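Local coordinates for ABC transporter, substrate-binding protein (Clostridium perfringens, PDB 4EDP), which probably captures a solute outside the cell membrane and delivers it to the permease of an ABC transporter, as solute-binding proteins of this family do, at residues T52-F57 with V63-D68; A185-G190 with G259-F264; F239-I244 with P249-V254; I267-N272 with D277-F282; T295-N300 with E312-N317. One frame throughout, in Å; residues are numbered along the deposited sequence. Where two conformers were deposited one is given.

Interaction 1: residues T52-F57 with V63-D68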
# COMPACT_ATOMS: atom_id res chain seq x y z
N THR A 52 -4.29 -5.75 -20.58
CA THR A 52 -4.64 -6.72 -19.57
C THR A 52 -5.98 -6.52 -18.88
O THR A 52 -6.71 -7.49 -18.67
CB THR A 52 -3.56 -6.71 -18.46
OG1 THR A 52 -2.28 -7.01 -19.06
CG2 THR A 52 -3.88 -7.74 -17.36
N VAL A 53 -6.29 -5.28 -18.54
CA VAL A 53 -7.50 -4.97 -17.79
C VAL A 53 -8.68 -4.32 -18.52
O VAL A 53 -9.78 -4.87 -18.58
CB VAL A 53 -7.12 -4.04 -16.60
CG1 VAL A 53 -8.37 -3.61 -15.82
CG2 VAL A 53 -6.12 -4.74 -15.69
N PHE A 54 -8.44 -3.16 -19.10
CA PHE A 54 -9.51 -2.40 -19.70
C PHE A 54 -10.09 -2.89 -21.01
O PHE A 54 -11.31 -2.94 -21.17
CB PHE A 54 -9.10 -0.94 -19.80
CG PHE A 54 -8.69 -0.36 -18.48
CD1 PHE A 54 -9.61 -0.28 -17.44
CD2 PHE A 54 -7.41 0.12 -18.27
CE1 PHE A 54 -9.24 0.25 -16.22
CE2 PHE A 54 -7.05 0.67 -17.04
CZ PHE A 54 -7.97 0.72 -16.02
N GLU A 55 -9.23 -3.24 -21.95
CA GLU A 55 -9.71 -3.68 -23.26
C GLU A 55 -10.60 -4.91 -23.20
O GLU A 55 -11.64 -4.94 -23.88
CB GLU A 55 -8.54 -3.90 -24.21
CG GLU A 55 -7.97 -2.62 -24.82
CD GLU A 55 -8.88 -1.99 -25.87
OE1 GLU A 55 -10.08 -2.36 -25.95
OE2 GLU A 55 -8.40 -1.12 -26.63
N PRO A 56 -10.22 -5.92 -22.41
CA PRO A 56 -11.09 -7.08 -22.38
C PRO A 56 -12.47 -6.74 -21.86
O PRO A 56 -13.47 -7.22 -22.40
CB PRO A 56 -10.35 -8.05 -21.46
CG PRO A 56 -8.92 -7.67 -21.64
CD PRO A 56 -8.94 -6.18 -21.72
N PHE A 57 -12.54 -5.89 -20.84
CA PHE A 57 -13.81 -5.46 -20.26
C PHE A 57 -14.62 -4.70 -21.32
O PHE A 57 -15.79 -5.00 -21.57
CB PHE A 57 -13.57 -4.56 -19.04
CG PHE A 57 -14.84 -4.11 -18.36
CD1 PHE A 57 -15.45 -4.92 -17.42
CD2 PHE A 57 -15.40 -2.89 -18.66
CE1 PHE A 57 -16.63 -4.52 -16.80
CE2 PHE A 57 -16.57 -2.47 -18.05
CZ PHE A 57 -17.19 -3.29 -17.11
N VAL A 63 -18.45 -1.41 -24.70
CA VAL A 63 -18.32 -0.01 -24.27
C VAL A 63 -16.91 0.51 -24.51
O VAL A 63 -16.00 -0.27 -24.82
CB VAL A 63 -18.65 0.17 -22.76
CG1 VAL A 63 -20.03 -0.36 -22.45
CG2 VAL A 63 -17.61 -0.54 -21.89
N GLU A 64 -16.74 1.82 -24.38
CA GLU A 64 -15.45 2.46 -24.54
C GLU A 64 -14.91 2.90 -23.17
O GLU A 64 -15.66 3.45 -22.36
CB GLU A 64 -15.54 3.69 -25.44
CG GLU A 64 -14.20 4.38 -25.65
CD GLU A 64 -14.26 5.59 -26.58
OE1 GLU A 64 -15.24 5.73 -27.34
OE2 GLU A 64 -13.30 6.39 -26.56
N ILE A 65 -13.64 2.64 -22.91
CA ILE A 65 -13.02 3.07 -21.66
C ILE A 65 -12.07 4.24 -21.94
O ILE A 65 -11.31 4.24 -22.93
CB ILE A 65 -12.32 1.91 -20.92
CG1 ILE A 65 -13.39 0.96 -20.38
CG2 ILE A 65 -11.48 2.44 -19.74
CD1 ILE A 65 -12.88 -0.20 -19.59
N VAL A 66 -12.20 5.27 -21.12
CA VAL A 66 -11.37 6.46 -21.23
C VAL A 66 -10.64 6.65 -19.92
O VAL A 66 -11.25 6.63 -18.84
CB VAL A 66 -12.23 7.69 -21.52
CG1 VAL A 66 -11.44 8.97 -21.25
CG2 VAL A 66 -12.72 7.65 -22.96
N LEU A 67 -9.32 6.82 -19.99
CA LEU A 67 -8.55 7.01 -18.78
C LEU A 67 -8.22 8.47 -18.53
O LEU A 67 -7.94 9.22 -19.47
CB LEU A 67 -7.24 6.21 -18.83
CG LEU A 67 -7.32 4.71 -19.12
CD1 LEU A 67 -5.93 4.09 -18.93
CD2 LEU A 67 -8.31 4.01 -18.22
N ASP A 68 -8.28 8.88 -17.27
CA ASP A 68 -7.93 10.22 -16.85
C ASP A 68 -6.76 9.93 -15.93
O ASP A 68 -6.95 9.45 -14.79
CB ASP A 68 -9.09 10.90 -16.15
CG ASP A 68 -8.80 12.36 -15.77
OD1 ASP A 68 -7.78 12.63 -15.10
OD2 ASP A 68 -9.61 13.24 -16.12
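Phe54, Phe57, Ile65 and Leu67 meet inside a beta-alpha-beta unit made of strand 37-41, helix 46-61 and strand 65-69, where the helix packs on the strand that follows it. The axes of helix segment 52-57 and strand segment 65-68 run roughly antiparallel (149°) and come within 9.5 Å. Leu67 lays CD2 over one face of the Phe54 ring in a CH-pi contact, 4.0 Å from the ring centroid and displaced toward the rim on the CE2 side. Val53 CG1, from the same helix, lies against the opposite face. Ile65 comes in across Phe54 at about a right angle: its CG2 (4.0 Å) and CD1 (3.9 Å) both meet Phe54 CD1, and CD1 also lies 3.5 Å from Phe54 O. The same Ile65 CD1 touches Phe57 CD2 at 3.8 Å, so a single methyl bridges two successive helical turns. In a beta-alpha-beta crossover the helix faces the sheet with apolar side chains, and here Val39 of the neighbouring parallel strand 37-41 continues the surface that Ile65 and Leu67 offer. Phe57 has CG anti to the backbone N (chi1 -178°), a torsion that swings its ring toward the strand although its CB does not point there. Val63 CG2 approaches Phe57 CE2 more loosely, at 4.4 Å. Phe282, edge-to-face, and Tyr285 of helix 276-286 also pack on the Phe57 ring.

Interaction 2: residues A185-G190 with G259-F264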
# COMPACT_ATOMS: atom_id res chain seq x y z
N ALA A 185 6.52 1.62 15.95
CA ALA A 185 7.04 2.27 17.16
C ALA A 185 6.02 2.17 18.29
O ALA A 185 6.40 1.97 19.45
CB ALA A 185 7.38 3.74 16.85
N ALA A 186 4.73 2.28 17.95
CA ALA A 186 3.66 2.12 18.94
C ALA A 186 3.70 0.71 19.55
O ALA A 186 3.45 0.55 20.75
CB ALA A 186 2.28 2.37 18.33
N GLU A 187 3.96 -0.31 18.73
CA GLU A 187 4.05 -1.69 19.25
C GLU A 187 5.17 -1.79 20.28
O GLU A 187 4.99 -2.39 21.32
CB GLU A 187 4.33 -2.73 18.16
CG GLU A 187 3.33 -2.84 17.05
CD GLU A 187 3.57 -4.12 16.22
OE1 GLU A 187 3.58 -5.22 16.82
OE2 GLU A 187 3.74 -4.02 14.98
N LYS A 188 6.32 -1.21 19.95
CA LYS A 188 7.50 -1.16 20.81
C LYS A 188 7.13 -0.49 22.14
O LYS A 188 7.46 -0.98 23.22
CB LYS A 188 8.59 -0.37 20.09
CG LYS A 188 9.94 -0.08 20.82
CD LYS A 188 10.83 -1.28 20.94
CE LYS A 188 12.22 -0.90 21.45
NZ LYS A 188 12.16 -0.10 22.68
N ALA A 189 6.40 0.62 22.06
CA ALA A 189 5.96 1.34 23.28
C ALA A 189 4.90 0.57 24.08
O ALA A 189 4.74 0.76 25.30
CB ALA A 189 5.41 2.72 22.88
N GLY A 190 4.15 -0.29 23.40
CA GLY A 190 3.08 -1.01 24.04
C GLY A 190 1.83 -0.16 24.26
O GLY A 190 1.00 -0.48 25.09
N GLY A 259 4.00 -9.87 12.85
CA GLY A 259 3.24 -9.55 11.67
C GLY A 259 3.75 -8.33 10.93
O GLY A 259 4.25 -7.39 11.54
N THR A 260 3.69 -8.41 9.60
CA THR A 260 4.01 -7.29 8.73
C THR A 260 2.80 -6.35 8.69
O THR A 260 1.77 -6.60 9.36
CB THR A 260 4.27 -7.76 7.26
OG1 THR A 260 4.71 -6.64 6.47
CG2 THR A 260 3.03 -8.30 6.66
N TYR A 261 2.96 -5.23 8.00
CA TYR A 261 1.89 -4.25 7.78
C TYR A 261 1.58 -4.20 6.30
O TYR A 261 2.48 -4.18 5.46
CB TYR A 261 2.31 -2.85 8.26
CG TYR A 261 2.29 -2.71 9.75
CD1 TYR A 261 3.33 -3.20 10.53
CD2 TYR A 261 1.24 -2.06 10.40
CE1 TYR A 261 3.31 -3.09 11.91
CE2 TYR A 261 1.21 -1.94 11.78
CZ TYR A 261 2.25 -2.44 12.52
OH TYR A 261 2.25 -2.34 13.89
N LEU A 262 0.29 -4.23 5.98
CA LEU A 262 -0.15 -4.15 4.61
C LEU A 262 -0.64 -2.76 4.26
O LEU A 262 -1.00 -1.97 5.15
CB LEU A 262 -1.36 -5.07 4.38
CG LEU A 262 -1.21 -6.53 4.79
CD1 LEU A 262 -2.51 -7.31 4.51
CD2 LEU A 262 -0.00 -7.15 4.11
N ASN A 263 -0.60 -2.45 2.97
CA ASN A 263 -1.24 -1.24 2.45
C ASN A 263 -2.01 -1.71 1.20
O ASN A 263 -1.66 -2.73 0.60
CB ASN A 263 -0.30 -0.07 2.19
CG ASN A 263 0.72 -0.35 1.14
OD1 ASN A 263 0.46 -0.19 -0.07
ND2 ASN A 263 1.93 -0.70 1.57
N PHE A 264 -3.09 -1.01 0.88
CA PHE A 264 -3.96 -1.36 -0.24
C PHE A 264 -4.17 -0.22 -1.22
O PHE A 264 -4.04 0.95 -0.84
CB PHE A 264 -5.37 -1.69 0.30
CG PHE A 264 -5.41 -2.77 1.36
CD1 PHE A 264 -5.19 -4.09 1.03
CD2 PHE A 264 -5.69 -2.46 2.67
CE1 PHE A 264 -5.22 -5.10 1.99
CE2 PHE A 264 -5.72 -3.47 3.64
CZ PHE A 264 -5.47 -4.78 3.30
O HOH W 1 3.76 -6.59 14.11
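Glu187 and Tyr261 reach toward each other from opposite directions, the carboxylate from the last turns of helix 178-189 and the phenol from the residues leading into strand 262-269. The direct polar link is one very short hydrogen bond, Tyr261 OH donating to Glu187 OE2 at 2.5 Å. The oxygen lies at the ring edge, near the ring plane, and Tyr261 CE1 is 3.2 Å from that same Glu187 OE2. Carboxylate and ring planes are turned 57° apart. An extended Glu187 chain beyond CG (chi2 -167°) carries the acid across the gap, since the nearest CA atoms, of Glu187 and Gly259, remain 10.9 Å apart.

The water-mediated link uses the same carboxylate oxygen. Water 1 donates to Glu187 OE2 and to Gly259 O, each at 2.7 Å, tying the acid to the backbone two residues before the tyrosine. Gly259 O also accepts from Trp156 NE1. Charge pairing falls to the other oxygen: Glu187 OE1 forms a salt bridge with Lys328, whose backbone bonds to Thr260 and Leu262.

Packing comes from the same helix, where Ala180, Glu183 and Ile184 touch Tyr261; a Schellman motif with Gly190 as its C-prime residue then ends the helix. Because OE2 takes both the phenol and a water while Lys328 pairs with OE1, Glu187 is probably held as an ionised carboxylate.

Interaction 3: residues F239-I244 with P249-V254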
# COMPACT_ATOMS: atom_id res chain seq x y z
N PHE A 239 8.31 -4.54 -3.05
CA PHE A 239 8.88 -4.07 -4.33
C PHE A 239 10.36 -3.66 -4.16
O PHE A 239 11.23 -4.01 -4.99
CB PHE A 239 8.07 -2.89 -4.90
CG PHE A 239 8.66 -2.34 -6.18
CD1 PHE A 239 8.37 -2.94 -7.40
CD2 PHE A 239 9.53 -1.26 -6.16
CE1 PHE A 239 8.94 -2.45 -8.58
CE2 PHE A 239 10.08 -0.77 -7.33
CZ PHE A 239 9.79 -1.37 -8.54
N ALA A 240 10.64 -2.94 -3.08
CA ALA A 240 11.99 -2.45 -2.74
C ALA A 240 12.95 -3.62 -2.47
O ALA A 240 14.12 -3.57 -2.88
CB ALA A 240 11.93 -1.50 -1.55
N PHE A 241 12.47 -4.68 -1.82
CA PHE A 241 13.34 -5.84 -1.59
C PHE A 241 13.82 -6.38 -2.95
O PHE A 241 14.99 -6.77 -3.14
CB PHE A 241 12.66 -6.93 -0.77
CG PHE A 241 13.49 -8.18 -0.63
CD1 PHE A 241 14.66 -8.15 0.07
CD2 PHE A 241 13.08 -9.38 -1.17
CE1 PHE A 241 15.45 -9.28 0.21
CE2 PHE A 241 13.87 -10.52 -1.04
CZ PHE A 241 15.05 -10.46 -0.36
N GLY A 242 12.92 -6.41 -3.92
CA GLY A 242 13.31 -6.87 -5.26
C GLY A 242 14.40 -6.01 -5.89
O GLY A 242 15.38 -6.53 -6.46
N THR A 243 14.23 -4.70 -5.78
CA THR A 243 15.19 -3.75 -6.34
C THR A 243 16.55 -3.84 -5.65
O THR A 243 17.59 -3.85 -6.30
CB THR A 243 14.65 -2.32 -6.24
OG1 THR A 243 13.36 -2.24 -6.87
CG2 THR A 243 15.61 -1.33 -6.90
N ILE A 244 16.54 -3.90 -4.32
CA ILE A 244 17.78 -3.98 -3.55
C ILE A 244 18.50 -5.28 -3.85
O ILE A 244 19.73 -5.31 -3.96
CB ILE A 244 17.48 -3.92 -2.03
CG1 ILE A 244 16.81 -2.60 -1.67
CG2 ILE A 244 18.76 -4.10 -1.22
CD1 ILE A 244 16.09 -2.63 -0.29
N PRO A 249 22.58 -9.13 -3.97
CA PRO A 249 21.81 -10.38 -3.82
C PRO A 249 21.86 -11.11 -2.47
O PRO A 249 20.97 -11.92 -2.20
CB PRO A 249 22.34 -11.27 -4.97
CG PRO A 249 23.61 -10.65 -5.38
CD PRO A 249 23.48 -9.19 -5.14
N GLU A 250 22.85 -10.82 -1.64
CA GLU A 250 22.95 -11.45 -0.32
C GLU A 250 21.90 -10.95 0.70
O GLU A 250 21.77 -11.53 1.78
CB GLU A 250 24.36 -11.29 0.27
CG GLU A 250 25.47 -12.01 -0.55
CD GLU A 250 26.86 -11.96 0.09
OE1 GLU A 250 27.84 -12.38 -0.57
OE2 GLU A 250 26.99 -11.50 1.25
N VAL A 251 21.14 -9.90 0.37
CA VAL A 251 20.16 -9.39 1.33
C VAL A 251 19.01 -10.40 1.51
O VAL A 251 18.73 -11.19 0.61
CB VAL A 251 19.57 -7.98 0.99
CG1 VAL A 251 20.68 -6.89 1.03
CG2 VAL A 251 18.81 -8.01 -0.36
N ILE A 252 18.44 -10.40 2.71
CA ILE A 252 17.29 -11.22 3.08
C ILE A 252 16.14 -10.30 3.52
O ILE A 252 16.34 -9.14 3.91
CB ILE A 252 17.66 -12.23 4.21
CG1 ILE A 252 18.01 -11.53 5.52
CG2 ILE A 252 18.81 -13.12 3.75
CD1 ILE A 252 18.32 -12.50 6.69
N ASN A 253 14.92 -10.85 3.46
CA ASN A 253 13.71 -10.14 3.83
C ASN A 253 13.13 -10.79 5.07
O ASN A 253 12.52 -11.87 5.00
CB ASN A 253 12.72 -10.22 2.67
CG ASN A 253 11.51 -9.36 2.87
OD1 ASN A 253 11.58 -8.28 3.47
ND2 ASN A 253 10.38 -9.81 2.32
N VAL A 254 13.32 -10.13 6.19
CA VAL A 254 12.85 -10.61 7.48
C VAL A 254 11.44 -10.10 7.75
O VAL A 254 11.18 -8.89 7.66
CB VAL A 254 13.82 -10.16 8.63
CG1 VAL A 254 13.25 -10.48 9.99
CG2 VAL A 254 15.22 -10.80 8.46
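The Phe241 ring carries Asn253 CB on one face, almost exactly above its centre: the carbon stands 3.6 Å from the centroid and 4° off the ring normal, a CH-pi contact. At the ring edge, in its plane, lies the backbone carbon Val251 C. The side amide of Asn253 is turned only 21° from the ring plane, and its CG comes 4.2 Å from Phe241 CG, so the amide leans over the part of the ring nearest the helix. Phe241 CE1 makes the closest approach to segment 249-254, 3.5 Å from Ile252 C and 3.6 Å from Val251 CG2, both approaching obliquely. Having CG anti to the backbone N (chi1 175°) sends the ring out from the helix and onto the backbone of 251-253.

Val251 is shared between two helical residues. Its side chain and that of Phe241 slide past each other in opposite directions; Val251 CG2 also meets Ile244 CG2 at 4.0 Å, while Val251 CG1 is 4.1 Å from that same Ile244 CG2. Val144 of strand 135-145 touches all three, Phe241, Ile244 and Val251, and Leu222 and Phe226 of helix 219-227 also pack on Ile244. Such a layer is typical of the alpha/beta domains of periplasmic-binding-protein folds: helix 238-247 lies against the sheet, and the chain turns after it to add strand 252-254 antiparallel to strand 135-145.

Interaction 4: residues I267-N272 with D277-F282. With ACT (acetate ion), chain H.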
# COMPACT_ATOMS: atom_id res chain seq x y z
N ILE A 267 -10.64 0.75 -5.39
CA ILE A 267 -11.42 1.32 -6.50
C ILE A 267 -12.75 1.78 -5.93
O ILE A 267 -13.47 1.00 -5.29
CB ILE A 267 -11.74 0.31 -7.63
CG1 ILE A 267 -10.49 -0.41 -8.10
CG2 ILE A 267 -12.45 1.03 -8.80
CD1 ILE A 267 -10.77 -1.55 -9.08
N ASN A 268 -13.07 3.05 -6.17
CA ASN A 268 -14.32 3.66 -5.73
C ASN A 268 -15.20 4.11 -6.89
O ASN A 268 -14.70 4.37 -8.01
CB ASN A 268 -14.00 4.89 -4.87
CG ASN A 268 -13.74 4.53 -3.46
OD1 ASN A 268 -14.68 4.37 -2.68
ND2 ASN A 268 -12.45 4.41 -3.09
N ILE A 269 -16.49 4.19 -6.63
CA ILE A 269 -17.44 4.69 -7.60
C ILE A 269 -17.74 6.15 -7.25
O ILE A 269 -18.12 6.47 -6.12
CB ILE A 269 -18.78 3.90 -7.62
CG1 ILE A 269 -18.54 2.45 -8.03
CG2 ILE A 269 -19.76 4.56 -8.59
CD1 ILE A 269 -19.82 1.59 -8.12
N ASN A 270 -17.53 7.04 -8.21
CA ASN A 270 -17.80 8.46 -7.96
C ASN A 270 -19.29 8.74 -7.83
O ASN A 270 -20.11 8.24 -8.58
CB ASN A 270 -17.17 9.35 -9.03
CG ASN A 270 -15.69 9.24 -9.04
OD1 ASN A 270 -15.14 8.15 -9.23
ND2 ASN A 270 -15.01 10.38 -8.84
N LYS A 271 -19.62 9.52 -6.82
CA LYS A 271 -21.00 9.85 -6.51
C LYS A 271 -21.72 10.54 -7.67
O LYS A 271 -22.92 10.34 -7.87
CB LYS A 271 -21.03 10.69 -5.23
CG LYS A 271 -22.40 10.97 -4.68
CD LYS A 271 -22.31 11.64 -3.31
CE LYS A 271 -21.70 10.72 -2.26
NZ LYS A 271 -21.60 11.38 -0.93
N ASN A 272 -20.98 11.31 -8.47
CA ASN A 272 -21.57 12.04 -9.59
C ASN A 272 -21.68 11.18 -10.87
O ASN A 272 -22.21 11.63 -11.89
CB ASN A 272 -20.74 13.32 -9.86
CG ASN A 272 -21.47 14.33 -10.74
OD1 ASN A 272 -22.68 14.52 -10.62
ND2 ASN A 272 -20.72 15.01 -11.61
N ASP A 277 -24.19 1.30 -12.82
CA ASP A 277 -24.35 -0.14 -13.03
C ASP A 277 -23.09 -0.72 -13.67
O ASP A 277 -22.60 -1.76 -13.23
CB ASP A 277 -25.58 -0.44 -13.88
CG ASP A 277 -26.86 -0.20 -13.14
OD1 ASP A 277 -26.83 -0.19 -11.89
OD2 ASP A 277 -27.90 -0.04 -13.80
N LEU A 278 -22.58 -0.03 -14.69
CA LEU A 278 -21.37 -0.46 -15.39
C LEU A 278 -20.16 -0.37 -14.43
O LEU A 278 -19.25 -1.21 -14.48
CB LEU A 278 -21.13 0.43 -16.61
CG LEU A 278 -20.03 0.01 -17.59
CD1 LEU A 278 -20.40 -1.30 -18.28
CD2 LEU A 278 -19.79 1.10 -18.65
N ALA A 279 -20.15 0.66 -13.59
CA ALA A 279 -19.08 0.85 -12.60
C ALA A 279 -19.03 -0.35 -11.65
O ALA A 279 -17.95 -0.87 -11.35
CB ALA A 279 -19.30 2.14 -11.82
N TYR A 280 -20.20 -0.79 -11.16
CA TYR A 280 -20.25 -1.96 -10.28
C TYR A 280 -19.74 -3.21 -11.01
O TYR A 280 -19.00 -3.99 -10.44
CB TYR A 280 -21.67 -2.22 -9.78
CG TYR A 280 -22.04 -1.42 -8.56
CD1 TYR A 280 -21.61 -1.82 -7.30
CD2 TYR A 280 -22.85 -0.30 -8.64
CE1 TYR A 280 -21.96 -1.11 -6.17
CE2 TYR A 280 -23.21 0.42 -7.51
CZ TYR A 280 -22.76 0.01 -6.28
OH TYR A 280 -23.09 0.71 -5.13
N GLU A 281 -20.16 -3.40 -12.26
CA GLU A 281 -19.70 -4.55 -13.05
C GLU A 281 -18.19 -4.53 -13.16
O GLU A 281 -17.53 -5.57 -13.07
CB GLU A 281 -20.36 -4.57 -14.45
CG GLU A 281 -21.84 -4.92 -14.41
CD GLU A 281 -22.52 -4.80 -15.77
OE1 GLU A 281 -21.95 -4.20 -16.69
OE2 GLU A 281 -23.65 -5.28 -15.89
N PHE A 282 -17.62 -3.35 -13.36
CA PHE A 282 -16.19 -3.25 -13.49
C PHE A 282 -15.44 -3.61 -12.21
O PHE A 282 -14.43 -4.33 -12.26
CB PHE A 282 -15.74 -1.87 -13.96
CG PHE A 282 -14.26 -1.80 -14.16
CD1 PHE A 282 -13.70 -2.13 -15.37
CD2 PHE A 282 -13.43 -1.48 -13.11
CE1 PHE A 282 -12.33 -2.12 -15.54
CE2 PHE A 282 -12.05 -1.45 -13.27
CZ PHE A 282 -11.50 -1.76 -14.48
C ACT H . -20.24 10.13 2.49
O ACT H . -20.61 8.99 2.13
OXT ACT H . -20.82 11.08 1.92
CH3 ACT H . -19.18 10.36 3.53
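Lys271 NZ is gripped by two acceptors: the carboxylate oxygen OXT of an acetate ion, 3.0 Å away, and the backbone oxygen of Gly104. The lysine chain bends at its third torsion (chi3 -66°) to reach the acetate, which probably came from the crystallisation liquor and is held also by Tyr132 OH. The contact between the two segments is apolar. Ile269 drives CD1 onto the centre of one face of the Tyr280 ring, a CH-pi contact 3.5 Å from the centroid and 8° off its normal, the two side chains crossing at about a right angle. After strand 262-269 the chain turns, and helix 276-286 packs back over the strand, the short axes 165° apart in direction. Ala279 CB packs beside Ile269, 3.8 Å from its CD1. Further along, Ile267 CD1 meets the edge of the Phe282 ring at CE2, 4.4 Å away. The hydroxyl of Tyr280 bonds to the backbone N of Asp110, holding that end of the ring whose face Ile269 meets.

Interaction 5: residues T295-N300 with E312-N317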
# COMPACT_ATOMS: atom_id res chain seq x y z
N THR A 295 -3.31 -9.72 -13.61
CA THR A 295 -2.59 -8.53 -13.13
C THR A 295 -1.39 -8.87 -12.23
O THR A 295 -0.40 -8.12 -12.19
CB THR A 295 -3.53 -7.52 -12.44
OG1 THR A 295 -4.25 -8.17 -11.39
CG2 THR A 295 -4.52 -6.97 -13.45
N ALA A 296 -1.46 -10.01 -11.53
CA ALA A 296 -0.35 -10.47 -10.70
C ALA A 296 0.84 -10.76 -11.62
O ALA A 296 1.98 -10.36 -11.36
CB ALA A 296 -0.75 -11.73 -9.97
N LYS A 297 0.55 -11.44 -12.71
CA LYS A 297 1.56 -11.84 -13.69
C LYS A 297 2.06 -10.70 -14.58
O LYS A 297 3.26 -10.56 -14.81
CB LYS A 297 1.00 -12.94 -14.59
CG LYS A 297 0.56 -14.19 -13.84
CD LYS A 297 -0.11 -15.18 -14.76
CE LYS A 297 -0.72 -16.32 -13.97
NZ LYS A 297 -1.43 -17.27 -14.85
N ALA A 298 1.13 -9.89 -15.09
CA ALA A 298 1.51 -8.83 -16.02
C ALA A 298 1.91 -7.50 -15.39
O ALA A 298 2.76 -6.80 -15.94
CB ALA A 298 0.37 -8.59 -17.02
N LEU A 299 1.31 -7.17 -14.26
CA LEU A 299 1.56 -5.88 -13.62
C LEU A 299 2.16 -5.96 -12.21
O LEU A 299 2.28 -4.94 -11.53
CB LEU A 299 0.24 -5.09 -13.54
CG LEU A 299 -0.46 -4.76 -14.85
CD1 LEU A 299 -1.85 -4.17 -14.59
CD2 LEU A 299 0.41 -3.81 -15.67
N ASN A 300 2.55 -7.15 -11.79
CA ASN A 300 3.12 -7.36 -10.45
C ASN A 300 2.22 -6.82 -9.33
O ASN A 300 2.71 -6.26 -8.36
CB ASN A 300 4.54 -6.79 -10.33
CG ASN A 300 5.50 -7.50 -11.26
OD1 ASN A 300 5.27 -8.66 -11.65
ND2 ASN A 300 6.58 -6.83 -11.63
N GLU A 312 5.66 -20.08 -8.13
CA GLU A 312 6.69 -19.47 -7.30
C GLU A 312 7.38 -18.32 -8.05
O GLU A 312 7.65 -17.27 -7.46
CB GLU A 312 7.70 -20.52 -6.80
CG GLU A 312 8.76 -19.93 -5.86
CD GLU A 312 9.68 -20.96 -5.20
OE1 GLU A 312 9.66 -22.16 -5.60
OE2 GLU A 312 10.43 -20.56 -4.27
N GLU A 313 7.66 -18.50 -9.33
CA GLU A 313 8.30 -17.44 -10.10
C GLU A 313 7.35 -16.24 -10.26
O GLU A 313 7.78 -15.09 -10.21
CB GLU A 313 8.82 -17.94 -11.46
CG GLU A 313 7.87 -18.82 -12.26
CD GLU A 313 7.70 -20.21 -11.64
OE1 GLU A 313 7.15 -21.10 -12.32
OE2 GLU A 313 8.14 -20.40 -10.49
N GLU A 314 6.06 -16.53 -10.40
CA GLU A 314 5.05 -15.47 -10.55
C GLU A 314 4.85 -14.62 -9.30
O GLU A 314 4.51 -13.44 -9.40
CB GLU A 314 3.72 -16.10 -10.98
CG GLU A 314 3.76 -16.68 -12.40
CD GLU A 314 2.56 -17.53 -12.76
OE1 GLU A 314 1.80 -17.93 -11.86
OE2 GLU A 314 2.38 -17.81 -13.96
N THR A 315 5.08 -15.20 -8.13
CA THR A 315 4.87 -14.47 -6.89
C THR A 315 6.15 -13.87 -6.34
O THR A 315 6.19 -13.34 -5.23
CB THR A 315 4.17 -15.34 -5.84
OG1 THR A 315 4.97 -16.49 -5.57
CG2 THR A 315 2.81 -15.80 -6.37
N LYS A 316 7.20 -13.94 -7.16
CA LYS A 316 8.47 -13.36 -6.80
C LYS A 316 8.27 -11.86 -6.67
O LYS A 316 7.75 -11.19 -7.57
CB LYS A 316 9.51 -13.67 -7.88
CG LYS A 316 10.92 -13.23 -7.53
CD LYS A 316 11.93 -13.62 -8.59
CE LYS A 316 11.64 -12.96 -9.94
NZ LYS A 316 12.64 -13.34 -10.97
N ASN A 317 8.65 -11.35 -5.51
CA ASN A 317 8.51 -9.93 -5.18
C ASN A 317 7.07 -9.47 -4.91
O ASN A 317 6.81 -8.29 -4.69
CB ASN A 317 9.19 -9.06 -6.23
CG ASN A 317 10.68 -9.36 -6.34
OD1 ASN A 317 11.33 -9.75 -5.36
ND2 ASN A 317 11.22 -9.18 -7.53
O HOH W 2 4.48 -11.47 -11.18
O HOH W 3 0.64 -18.38 -15.80
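Lys297, on the last turns of helix 289-299, lies obliquely across Glu314 of the loop that leads on to helix 322-325, where Glu313 to Lys316 form a type I beta turn. The closer-packed part is aliphatic on one side and carboxylate on the other: Lys297 CE is 3.4 Å from Glu314 OE2 and 3.7 Å from Glu314 OE1. Both chains are extended beyond CG, and the carboxylate end of Glu314 lies against the CG-to-CE methylenes of Lys297. Ala296, a buried neighbour, turns its methyl toward the loop and packs on Leu310. The looser side is bridged by solvent. The salt bridge from Lys297 NZ to Glu314 OE2 is long, 3.9 Å, and water 3 spans it, accepting from the ammonium and donating to the acid. Glu314 OE1 has a firmer partner in the backbone N of Ser311. Between the backbones, water 2 lies 2.7 Å from Ala296 O and 2.7 Å from Glu314 O.

In the fold
Interactions 1 and 4 form one continuous core, their centres about 14 Å apart: Phe282 CZ of interaction 4 lies 3.5 Å from Phe54 CE1. Interaction 5 adjoins interaction 1 through Val53 CG2 and Thr295 CG2, 3.5 Å apart, and reaches interaction 3 where Asn317 OD1 lies 3.5 Å from Gly242 CA. Interactions 2 and 4 share strand 262-269 but sit on opposite sides of the chain's centre, about 32 Å between centres, consistent with a strand linking two lobes. Interaction 3 is nested inside the loop closed by interaction 2. Acetate other than that at Lys271, probably from the crystallisation liquor, lies about 5 Å from the Phe54 and Ile267 side chains, marking no proven site.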